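Local atomic coordinates of putative calcium binding protein (Streptomyces coelicolor, PDB entry 3AKB), a protein that binds calcium ions through EF-hand loops and probably takes part in calcium-mediated regulation in Streptomyces coelicolor. Residues Q47-G52 with R97-A102; F37-R42 with L104-T109; H20-D25 with D69-R74; E54-G59 with D90-M95. The protein carries 2 engineered substitutions. All blocks are in the same frame, centred on the assembly; numbering follows the deposited sequence.

How the interactions relate
Interactions 1 and 4 are two stations along one helix pair, 44-64 and 89-107, their centres about 11 Å apart, and F99 of the first packs on L56 of the second. Interaction 2 shares helix 89-107 and lies about 11 Å from interaction 1, centre to centre, where that helix runs out into a calcium loop. Interaction 3 touches helix 44-64 through W57, which packs under the small sheet of strands 20-21 and 72-73; its centre is about 15 Å from that of interaction 4 and about 26 Å from that of interaction 2. In sequence, interaction 4 falls within interaction 1, and that within interaction 2, while interaction 3 alternates with all three. Together the contacts connect three calcium loops to the helices.

Interaction 1 of 4, residues Q47-G52 with R97-A102; sequences QALYGG and RPFLHA. With CA (calcium ion), chain D.
G52 and F99 bring helices 44-64 and 89-107 close together, their CA atoms only 3.8 Å apart. Segments 47-52 and 97-102 run nearly antiparallel, at 153°, with axes 7.8 Å apart at closest approach. Glycine permits this, because a CB on G52 would collide with F99 CA and the carbonyl carbon of P98. The carbonyl oxygen of G52 lies 3.6 Å from F99 CB, and a water donates to it while accepting from F99 N. That N-H can bind the water because the helix is kinked at P98 and F99, where the bond to the preceding turn is missing. Next to this, A102 points its CB at the other backbone, 3.6 Å from A48 O. L49 adds the larger apolar surface: chi1 (-167°) sets CG beside the carbonyl carbon, chi2 (72°) turns CD1 to 3.7 Å from F99 CE1, and the two side chains cross obliquely. An alanine in place of F99 would probably open a gap beside L49 CD1, since the ring that meets it would be gone. The solvent side is looser: the A48 and A102 methyls are 4.1 Å apart, CB to CB. Behind this interface, L49 also packs on L34 of helix 23-37, F99 on A53 and L56 of helix 44-64, and L100, facing away, on I154 and V155 of helix 151-161.

Interaction 2 of 4, residues F37-R42 with L104-T109; sequences FGVAAR and LGVADT. With CA (calcium ion), chain C.
F37 lays its ring against the C-terminal end of helix 89-107, where A107 and V106 receive it. Its CG is anti to the carbonyl carbon (chi1 -73°) and lies 3.7 Å from V106 O, while F37 CB meets V106 CG1 at 3.8 Å. Farther out, A107 CA stands over one face of the ring in a CH-pi contact, 3.9 Å from the centroid and 18° off the normal, and the A107 methyl approaches CZ at 3.7 Å. T109 comes at the edge instead, its CG2 near the ring plane and 3.9 Å from CD1. An alanine in place of F37 would probably leave A107 CA without its ring and T109 CG2 without its apolar neighbour. G38 then turns the chain out of helix 23-37 with a positive phi, in a Schellman motif. V39 brings the backbone round again and touches V106, CG2 to CG1, at 4.0 Å, while leaning on L34 of the helix just left. Beyond V39 the segment moves away from helix 89-107, and A40 O accepts a hydrogen bond from the hydroxyl of S43. Directly after A107, D108 OD1 binds calcium at 2.3 Å, in a site shared with D110, D112 and A114 of an EF-hand loop. T109 N donates to a water that is itself a ligand of the ion. The contact is thus mostly apolar, apart from the V106 carbonyl oxygen beside the ring, and its helical part ends directly before the metal ligand D108, so packing and metal binding adjoin in the sequence.

Interaction 3 of 4, residues H20-D25 with D69-R74; sequences HIDRSD and DQRITR. With CA (calcium ion), chain H; CA (calcium ion), chain E; CA (calcium ion), chain F.
I21 and I72 form an antiparallel hydrogen-bonded pair, each N donating to the other's carbonyl oxygen at 2.8 Å and nearly straight, with N-H...O angles of 167° and 165°. Both isoleucines project to the same face, CB to CB 3.9 Å apart, where F10 and F13 of helix 2-13 and W57 and L60 of helix 44-64 adjoin them. Beyond this bridge, R71 runs its aliphatic stem past two residues of the other loop. Its CD lies over one face of the H20 ring, 3.9 Å from the centroid in a CH-pi contact, and its CG sits 3.3 Å from D22 OD1. H20 NE2 and the D22 carboxylate hold one calcium between them. D22 OD1 also receives a water that bridges to Q70 O, and a second water joins Q70 O to R23 N. At the far tip, the R71 guanidinium makes a salt bridge to D69 OD2 whose hydrogen bond is weak. The remaining ligands serve two further ions: H20 O and both oxygens of D25 bind one, with D14, D16, N18 and a water, whereas D69 OD1 and R71 O bind the other with D65, D67, E76 and a water. Two calcium loops joined back to back through a short antiparallel bridge, with the bridging residues turned into the helical core, are the hallmark of a paired EF-hand.

Interaction 4 of 4, residues E54-G59 with D90-M95; sequences EALWQG and DRFAEM. Engineered in segment 90-95: M95 (natural residue Ile).
An antiparallel helix pair sets L56 and G59 of helix 44-64 against F92 and M95 of helix 89-107. The segment axes are inclined at 149° and come within 9.5 Å. L56 supplies the apolar core: its CD1 is 3.7 Å from F92 CZ, and the two side chains cross at about a right angle. F92 holds CG anti to its backbone N (chi1 -178°), beside the carbonyl carbon. The end of its ring comes nearer the other helix, where CE1 lies 4.2 Å from G59 C, which sits at the ring edge. Helix 44-64 leads into the EF-hand calcium loop that begins at D65, so this packing lies on the incoming helix of that hand. M95, an engineered residue that replaces the natural isoleucine, is bent at chi2 and chi3, and its methyl CE ends 3.3 Å from G59 CA, tighter than an ordinary carbon contact. G59 has no side chain to obstruct it; a CB there would itself be tight against M95 CB. Around the pair, F92 also packs on L60 and I63, L56 on F26 of helix 23-37 and on A96 and F99, while A93, facing away, meets V155, F158 and A159 of helix 151-161.

Interaction 1 of 4, residues Q47-G52 with R97-A102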
# COMPACT_ATOMS: atom_id res chain seq x y z
N GLN A 47 -11.38 2.86 11.75
CA GLN A 47 -12.21 3.59 10.79
C GLN A 47 -11.35 4.43 9.85
O GLN A 47 -11.65 4.50 8.64
CB GLN A 47 -13.28 4.43 11.50
CG GLN A 47 -14.33 3.59 12.18
CD GLN A 47 -15.06 2.73 11.19
OE1 GLN A 47 -14.88 1.51 11.14
NE2 GLN A 47 -15.84 3.37 10.32
N ALA A 48 -10.27 5.03 10.37
CA ALA A 48 -9.42 5.85 9.52
C ALA A 48 -8.68 4.97 8.52
O ALA A 48 -8.45 5.40 7.40
CB ALA A 48 -8.43 6.67 10.35
N LEU A 49 -8.30 3.74 8.91
CA LEU A 49 -7.61 2.85 7.97
C LEU A 49 -8.53 2.39 6.84
O LEU A 49 -8.15 2.43 5.68
CB LEU A 49 -6.96 1.66 8.67
CG LEU A 49 -6.00 0.89 7.76
CD1 LEU A 49 -4.74 1.71 7.54
CD2 LEU A 49 -5.68 -0.45 8.38
N TYR A 50 -9.75 1.98 7.17
CA TYR A 50 -10.71 1.61 6.12
C TYR A 50 -11.01 2.79 5.22
O TYR A 50 -11.06 2.63 4.00
CB TYR A 50 -11.99 1.06 6.73
CG TYR A 50 -11.90 -0.39 7.11
CD1 TYR A 50 -11.83 -1.37 6.12
CD2 TYR A 50 -11.89 -0.80 8.45
CE1 TYR A 50 -11.75 -2.72 6.44
CE2 TYR A 50 -11.82 -2.16 8.79
CZ TYR A 50 -11.76 -3.13 7.77
OH TYR A 50 -11.69 -4.47 8.06
N GLY A 51 -11.21 3.97 5.79
CA GLY A 51 -11.45 5.16 4.97
C GLY A 51 -10.31 5.44 4.01
O GLY A 51 -10.52 5.75 2.83
N GLY A 52 -9.08 5.35 4.52
CA GLY A 52 -7.93 5.60 3.65
C GLY A 52 -7.77 4.55 2.57
O GLY A 52 -7.42 4.87 1.43
N ARG A 97 -1.89 8.95 0.60
CA ARG A 97 -1.42 9.50 1.86
C ARG A 97 -2.40 9.24 3.03
O ARG A 97 -1.96 8.90 4.10
CB ARG A 97 -1.14 11.01 1.73
CG ARG A 97 -0.37 11.54 2.92
CD ARG A 97 -0.10 13.03 2.83
NE ARG A 97 0.98 13.31 1.89
CZ ARG A 97 2.27 13.33 2.19
NH1 ARG A 97 2.69 13.04 3.40
NH2 ARG A 97 3.15 13.62 1.24
N PRO A 98 -3.73 9.39 2.83
CA PRO A 98 -4.61 9.08 3.97
C PRO A 98 -4.47 7.64 4.46
O PRO A 98 -4.41 7.40 5.69
CB PRO A 98 -6.02 9.34 3.41
CG PRO A 98 -5.72 10.43 2.37
CD PRO A 98 -4.48 9.97 1.69
N PHE A 99 -4.37 6.69 3.52
CA PHE A 99 -4.12 5.30 3.90
C PHE A 99 -2.79 5.15 4.65
O PHE A 99 -2.72 4.51 5.70
CB PHE A 99 -4.11 4.38 2.67
CG PHE A 99 -3.76 2.94 2.99
CD1 PHE A 99 -4.67 2.12 3.65
CD2 PHE A 99 -2.51 2.42 2.63
CE1 PHE A 99 -4.35 0.79 3.95
CE2 PHE A 99 -2.19 1.09 2.93
CZ PHE A 99 -3.11 0.28 3.57
N LEU A 100 -1.74 5.72 4.09
CA LEU A 100 -0.41 5.57 4.70
C LEU A 100 -0.32 6.25 6.07
O LEU A 100 0.27 5.71 7.01
CB LEU A 100 0.67 6.07 3.74
CG LEU A 100 0.78 5.30 2.41
CD1 LEU A 100 1.71 6.05 1.44
CD2 LEU A 100 1.27 3.88 2.61
N HIS A 101 -0.96 7.41 6.21
CA HIS A 101 -1.02 8.07 7.51
C HIS A 101 -1.75 7.22 8.54
O HIS A 101 -1.30 7.06 9.69
CB HIS A 101 -1.72 9.41 7.35
CG HIS A 101 -1.67 10.27 8.57
ND1 HIS A 101 -2.67 10.35 9.52
CD2 HIS A 101 -0.69 11.10 9.00
CE1 HIS A 101 -2.30 11.19 10.47
NE2 HIS A 101 -1.11 11.67 10.18
N ALA A 102 -2.88 6.67 8.12
CA ALA A 102 -3.67 5.80 9.00
C ALA A 102 -2.94 4.51 9.38
O ALA A 102 -3.06 4.03 10.52
CB ALA A 102 -5.02 5.48 8.35
CA CA D . -17.18 2.79 8.89
O HOH W 1 -5.46 6.87 0.82

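Interaction 2 of 4, residues F37-R42 with L104-T109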
# COMPACT_ATOMS: atom_id res chain seq x y z
N PHE A 37 -2.12 -5.94 14.35
CA PHE A 37 -1.85 -5.02 15.46
C PHE A 37 -2.91 -5.03 16.57
O PHE A 37 -2.79 -4.31 17.56
CB PHE A 37 -1.63 -3.62 14.90
CG PHE A 37 -0.32 -3.48 14.22
CD1 PHE A 37 0.84 -3.25 14.96
CD2 PHE A 37 -0.21 -3.69 12.84
CE1 PHE A 37 2.07 -3.18 14.31
CE2 PHE A 37 1.02 -3.64 12.19
CZ PHE A 37 2.16 -3.37 12.92
N GLY A 38 -3.95 -5.84 16.41
CA GLY A 38 -5.00 -5.90 17.45
C GLY A 38 -5.77 -4.62 17.63
O GLY A 38 -6.25 -4.30 18.75
N VAL A 39 -5.93 -3.89 16.53
CA VAL A 39 -6.67 -2.63 16.51
C VAL A 39 -8.07 -2.91 15.98
O VAL A 39 -8.23 -3.52 14.92
CB VAL A 39 -5.96 -1.56 15.66
CG1 VAL A 39 -6.81 -0.30 15.52
CG2 VAL A 39 -4.60 -1.25 16.26
N ALA A 40 -9.09 -2.51 16.74
CA ALA A 40 -10.48 -2.82 16.39
C ALA A 40 -10.96 -2.07 15.16
O ALA A 40 -10.67 -0.88 14.98
CB ALA A 40 -11.42 -2.53 17.57
N ALA A 41 -11.74 -2.76 14.33
CA ALA A 41 -12.31 -2.14 13.15
C ALA A 41 -13.11 -0.88 13.49
O ALA A 41 -13.04 0.08 12.76
CB ALA A 41 -13.16 -3.13 12.39
N ARG A 42 -13.85 -0.93 14.60
CA ARG A 42 -14.75 0.14 14.99
C ARG A 42 -14.07 1.29 15.72
O ARG A 42 -14.71 2.31 15.94
CB ARG A 42 -15.92 -0.42 15.84
CG ARG A 42 -16.87 -1.23 14.96
CD ARG A 42 -18.02 -1.87 15.71
NE ARG A 42 -18.83 -2.61 14.75
CZ ARG A 42 -20.12 -2.89 14.89
NH1 ARG A 42 -20.78 -2.45 15.97
NH2 ARG A 42 -20.77 -3.56 13.93
N LEU A 104 0.35 4.21 9.59
CA LEU A 104 1.33 4.56 10.62
C LEU A 104 0.68 4.62 12.01
O LEU A 104 1.28 4.21 13.00
CB LEU A 104 2.01 5.90 10.32
CG LEU A 104 3.01 5.77 9.16
CD1 LEU A 104 3.39 7.11 8.61
CD2 LEU A 104 4.31 5.05 9.57
N GLY A 105 -0.53 5.15 12.08
CA GLY A 105 -1.23 5.23 13.37
C GLY A 105 -1.49 3.85 13.94
O GLY A 105 -1.35 3.61 15.15
N VAL A 106 -1.90 2.92 13.07
CA VAL A 106 -2.14 1.55 13.50
C VAL A 106 -0.89 0.85 14.02
O VAL A 106 -0.95 0.09 15.01
CB VAL A 106 -2.80 0.73 12.36
CG1 VAL A 106 -2.87 -0.74 12.69
CG2 VAL A 106 -4.19 1.25 12.10
N ALA A 107 0.23 1.11 13.34
CA ALA A 107 1.50 0.44 13.65
C ALA A 107 2.29 1.11 14.78
O ALA A 107 3.35 0.60 15.19
CB ALA A 107 2.36 0.30 12.37
N ASP A 108 1.81 2.24 15.27
CA ASP A 108 2.39 2.93 16.43
C ASP A 108 1.82 2.32 17.71
O ASP A 108 0.73 2.67 18.13
CB ASP A 108 2.09 4.43 16.34
CG ASP A 108 2.49 5.18 17.59
OD1 ASP A 108 3.25 4.61 18.41
OD2 ASP A 108 2.10 6.37 17.71
N THR A 109 2.55 1.38 18.30
CA THR A 109 1.99 0.56 19.36
C THR A 109 2.07 1.21 20.74
O THR A 109 1.33 0.81 21.65
CB THR A 109 2.64 -0.82 19.41
OG1 THR A 109 4.02 -0.69 19.77
CG2 THR A 109 2.51 -1.53 18.07
CA CA C . 5.53 4.32 18.60
O HOH W 2 5.41 2.01 18.53
O HOH W 3 7.79 3.91 19.08

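Interaction 3 of 4, residues H20-D25 with D69-R74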
# COMPACT_ATOMS: atom_id res chain seq x y z
N HIS A 20 -7.81 -9.82 -10.56
CA HIS A 20 -8.32 -8.49 -10.78
C HIS A 20 -8.36 -7.76 -9.45
O HIS A 20 -8.48 -8.40 -8.42
CB HIS A 20 -9.71 -8.52 -11.46
CG HIS A 20 -10.80 -9.13 -10.63
ND1 HIS A 20 -11.25 -10.42 -10.82
CD2 HIS A 20 -11.58 -8.60 -9.66
CE1 HIS A 20 -12.23 -10.67 -9.96
NE2 HIS A 20 -12.46 -9.58 -9.26
N ILE A 21 -8.24 -6.45 -9.50
CA ILE A 21 -8.23 -5.62 -8.30
C ILE A 21 -9.65 -5.09 -8.06
O ILE A 21 -10.25 -4.50 -8.97
CB ILE A 21 -7.24 -4.45 -8.44
CG1 ILE A 21 -5.84 -5.00 -8.77
CG2 ILE A 21 -7.21 -3.63 -7.14
CD1 ILE A 21 -4.91 -4.01 -9.44
N ASP A 22 -10.17 -5.35 -6.85
CA ASP A 22 -11.49 -4.91 -6.35
C ASP A 22 -11.32 -4.04 -5.12
O ASP A 22 -10.28 -4.07 -4.46
CB ASP A 22 -12.29 -6.11 -5.77
CG ASP A 22 -12.85 -7.03 -6.79
OD1 ASP A 22 -13.35 -6.62 -7.87
OD2 ASP A 22 -12.80 -8.24 -6.47
N ARG A 23 -12.39 -3.33 -4.75
CA ARG A 23 -12.37 -2.63 -3.47
C ARG A 23 -12.06 -3.62 -2.36
O ARG A 23 -11.39 -3.28 -1.41
CB ARG A 23 -13.69 -1.91 -3.20
CG ARG A 23 -13.60 -0.97 -2.00
CD ARG A 23 -14.94 -0.36 -1.70
NE ARG A 23 -15.79 -1.32 -1.01
CZ ARG A 23 -16.92 -1.00 -0.39
NH1 ARG A 23 -17.35 0.27 -0.40
NH2 ARG A 23 -17.61 -1.95 0.20
N SER A 24 -12.55 -4.85 -2.49
CA SER A 24 -12.38 -5.86 -1.44
C SER A 24 -10.91 -6.25 -1.23
O SER A 24 -10.52 -6.66 -0.13
CB SER A 24 -13.22 -7.10 -1.67
OG SER A 24 -12.86 -7.71 -2.88
N ASP A 25 -10.08 -6.10 -2.25
CA ASP A 25 -8.64 -6.36 -2.05
C ASP A 25 -8.08 -5.38 -1.03
O ASP A 25 -7.28 -5.76 -0.14
CB ASP A 25 -7.87 -6.17 -3.37
CG ASP A 25 -7.98 -7.37 -4.33
OD1 ASP A 25 -7.67 -8.53 -3.94
OD2 ASP A 25 -8.38 -7.13 -5.50
N ASP A 69 -16.46 -1.00 -14.53
CA ASP A 69 -17.11 -2.11 -13.86
C ASP A 69 -16.57 -2.33 -12.45
O ASP A 69 -16.97 -3.28 -11.79
CB ASP A 69 -17.04 -3.39 -14.70
CG ASP A 69 -15.64 -4.00 -14.78
OD1 ASP A 69 -14.63 -3.31 -14.44
OD2 ASP A 69 -15.55 -5.18 -15.20
N GLN A 70 -15.67 -1.46 -11.99
CA GLN A 70 -15.16 -1.51 -10.61
C GLN A 70 -14.39 -2.81 -10.29
O GLN A 70 -14.39 -3.30 -9.15
CB GLN A 70 -16.30 -1.18 -9.62
CG GLN A 70 -16.79 0.27 -9.80
CD GLN A 70 -18.08 0.60 -9.05
OE1 GLN A 70 -18.71 -0.27 -8.44
NE2 GLN A 70 -18.47 1.87 -9.10
N ARG A 71 -13.78 -3.36 -11.33
CA ARG A 71 -12.76 -4.40 -11.27
C ARG A 71 -11.63 -3.87 -12.17
O ARG A 71 -11.89 -3.34 -13.27
CB ARG A 71 -13.25 -5.74 -11.84
CG ARG A 71 -14.35 -6.43 -11.03
CD ARG A 71 -14.71 -7.77 -11.65
NE ARG A 71 -15.46 -7.55 -12.88
CZ ARG A 71 -16.78 -7.56 -12.94
NH1 ARG A 71 -17.48 -7.80 -11.84
NH2 ARG A 71 -17.39 -7.34 -14.10
N ILE A 72 -10.40 -3.96 -11.70
CA ILE A 72 -9.26 -3.61 -12.55
C ILE A 72 -8.57 -4.90 -12.96
O ILE A 72 -7.98 -5.59 -12.13
CB ILE A 72 -8.23 -2.73 -11.79
CG1 ILE A 72 -8.91 -1.45 -11.28
CG2 ILE A 72 -7.04 -2.41 -12.71
CD1 ILE A 72 -8.07 -0.70 -10.21
N THR A 73 -8.67 -5.24 -14.24
CA THR A 73 -8.05 -6.45 -14.75
C THR A 73 -6.53 -6.28 -14.90
O THR A 73 -6.03 -5.15 -14.93
CB THR A 73 -8.63 -6.86 -16.12
OG1 THR A 73 -8.42 -5.81 -17.05
CG2 THR A 73 -10.11 -7.14 -16.01
N ARG A 74 -5.83 -7.42 -14.96
CA ARG A 74 -4.42 -7.43 -15.33
C ARG A 74 -4.18 -6.58 -16.57
O ARG A 74 -3.30 -5.72 -16.59
CB ARG A 74 -3.97 -8.87 -15.56
CG ARG A 74 -2.47 -9.11 -15.37
CD ARG A 74 -2.16 -10.60 -15.43
NE ARG A 74 -2.71 -11.34 -14.29
CZ ARG A 74 -2.09 -11.52 -13.13
NH1 ARG A 74 -0.87 -11.01 -12.94
NH2 ARG A 74 -2.67 -12.22 -12.17
CA CA H . -13.87 -9.46 -7.87
CA CA E . -8.34 -9.43 -6.29
CA CA F . -12.56 -2.73 -15.36
O HOH W 4 -15.97 -5.64 -8.33
O HOH W 5 -10.59 -9.49 -5.61
O HOH W 6 -14.71 -3.09 -6.40
O HOH W 7 -12.80 -4.99 -16.42

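Interaction 4 of 4, residues E54-G59 with D90-M95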
# COMPACT_ATOMS: atom_id res chain seq x y z
N GLU A 54 -10.19 2.82 1.21
CA GLU A 54 -11.24 3.06 0.20
C GLU A 54 -10.83 4.20 -0.74
O GLU A 54 -11.06 4.13 -1.97
CB GLU A 54 -12.60 3.33 0.85
CG GLU A 54 -13.79 3.31 -0.14
CD GLU A 54 -14.03 4.61 -0.89
OE1 GLU A 54 -13.44 5.64 -0.52
OE2 GLU A 54 -14.82 4.60 -1.87
N ALA A 55 -10.24 5.25 -0.17
CA ALA A 55 -9.79 6.38 -0.98
C ALA A 55 -8.68 5.96 -1.96
O ALA A 55 -8.65 6.44 -3.09
CB ALA A 55 -9.33 7.51 -0.07
N LEU A 56 -7.81 5.07 -1.51
CA LEU A 56 -6.73 4.60 -2.40
C LEU A 56 -7.32 3.77 -3.53
O LEU A 56 -6.90 3.91 -4.67
CB LEU A 56 -5.67 3.82 -1.62
CG LEU A 56 -4.45 3.28 -2.37
CD1 LEU A 56 -3.85 4.33 -3.31
CD2 LEU A 56 -3.42 2.83 -1.35
N TRP A 57 -8.27 2.89 -3.20
CA TRP A 57 -8.99 2.17 -4.22
C TRP A 57 -9.58 3.13 -5.26
O TRP A 57 -9.41 2.89 -6.46
CB TRP A 57 -10.10 1.32 -3.57
CG TRP A 57 -11.21 1.02 -4.54
CD1 TRP A 57 -12.49 1.50 -4.50
CD2 TRP A 57 -11.12 0.18 -5.71
NE1 TRP A 57 -13.22 1.00 -5.57
CE2 TRP A 57 -12.40 0.20 -6.33
CE3 TRP A 57 -10.09 -0.58 -6.30
CZ2 TRP A 57 -12.68 -0.53 -7.50
CZ3 TRP A 57 -10.38 -1.29 -7.48
CH2 TRP A 57 -11.66 -1.26 -8.06
N GLN A 58 -10.28 4.17 -4.82
CA GLN A 58 -10.88 5.12 -5.78
C GLN A 58 -9.81 5.79 -6.62
O GLN A 58 -10.02 6.03 -7.80
CB GLN A 58 -11.73 6.17 -5.10
CG GLN A 58 -12.96 5.61 -4.38
CD GLN A 58 -13.97 4.85 -5.27
OE1 GLN A 58 -14.90 4.20 -4.75
NE2 GLN A 58 -13.79 4.90 -6.58
N GLY A 59 -8.65 6.06 -6.01
CA GLY A 59 -7.55 6.68 -6.77
C GLY A 59 -7.06 5.75 -7.85
O GLY A 59 -6.79 6.17 -8.98
N ASP A 90 3.91 11.05 -7.92
CA ASP A 90 3.69 11.86 -6.72
C ASP A 90 2.20 12.12 -6.49
O ASP A 90 1.73 12.09 -5.36
CB ASP A 90 4.42 13.20 -6.82
CG ASP A 90 5.89 13.11 -6.45
OD1 ASP A 90 6.46 11.99 -6.46
OD2 ASP A 90 6.46 14.19 -6.15
N ARG A 91 1.47 12.40 -7.57
CA ARG A 91 0.03 12.61 -7.46
C ARG A 91 -0.67 11.33 -6.97
O ARG A 91 -1.55 11.38 -6.11
CB ARG A 91 -0.55 13.09 -8.80
CG ARG A 91 -0.55 14.61 -8.97
CD ARG A 91 -1.75 15.03 -9.81
NE ARG A 91 -1.41 15.07 -11.21
CZ ARG A 91 -2.27 15.16 -12.22
NH1 ARG A 91 -3.58 15.22 -12.01
NH2 ARG A 91 -1.80 15.17 -13.45
N PHE A 92 -0.25 10.19 -7.50
CA PHE A 92 -0.83 8.93 -7.03
C PHE A 92 -0.51 8.70 -5.56
O PHE A 92 -1.39 8.35 -4.77
CB PHE A 92 -0.39 7.74 -7.87
CG PHE A 92 -1.02 6.43 -7.42
CD1 PHE A 92 -2.39 6.23 -7.53
CD2 PHE A 92 -0.24 5.42 -6.91
CE1 PHE A 92 -2.96 5.02 -7.13
CE2 PHE A 92 -0.81 4.19 -6.51
CZ PHE A 92 -2.18 4.01 -6.61
N ALA A 93 0.76 8.92 -5.18
CA ALA A 93 1.17 8.78 -3.77
C ALA A 93 0.38 9.68 -2.85
O ALA A 93 0.08 9.28 -1.71
CB ALA A 93 2.66 9.03 -3.63
N GLU A 94 0.04 10.89 -3.30
CA GLU A 94 -0.85 11.74 -2.53
C GLU A 94 -2.24 11.14 -2.32
O GLU A 94 -2.84 11.35 -1.26
CB GLU A 94 -0.96 13.16 -3.11
CG GLU A 94 0.31 13.99 -2.98
CD GLU A 94 0.83 14.10 -1.53
OE1 GLU A 94 0.01 14.30 -0.61
OE2 GLU A 94 2.06 13.96 -1.34
N MET A 95 -2.76 10.41 -3.31
CA MET A 95 -4.07 9.73 -3.14
C MET A 95 -3.96 8.63 -2.09
O MET A 95 -4.96 8.29 -1.43
CB MET A 95 -4.58 9.18 -4.48
CG MET A 95 -4.84 10.27 -5.51
SD MET A 95 -6.45 11.08 -5.31
CE MET A 95 -7.67 9.92 -5.93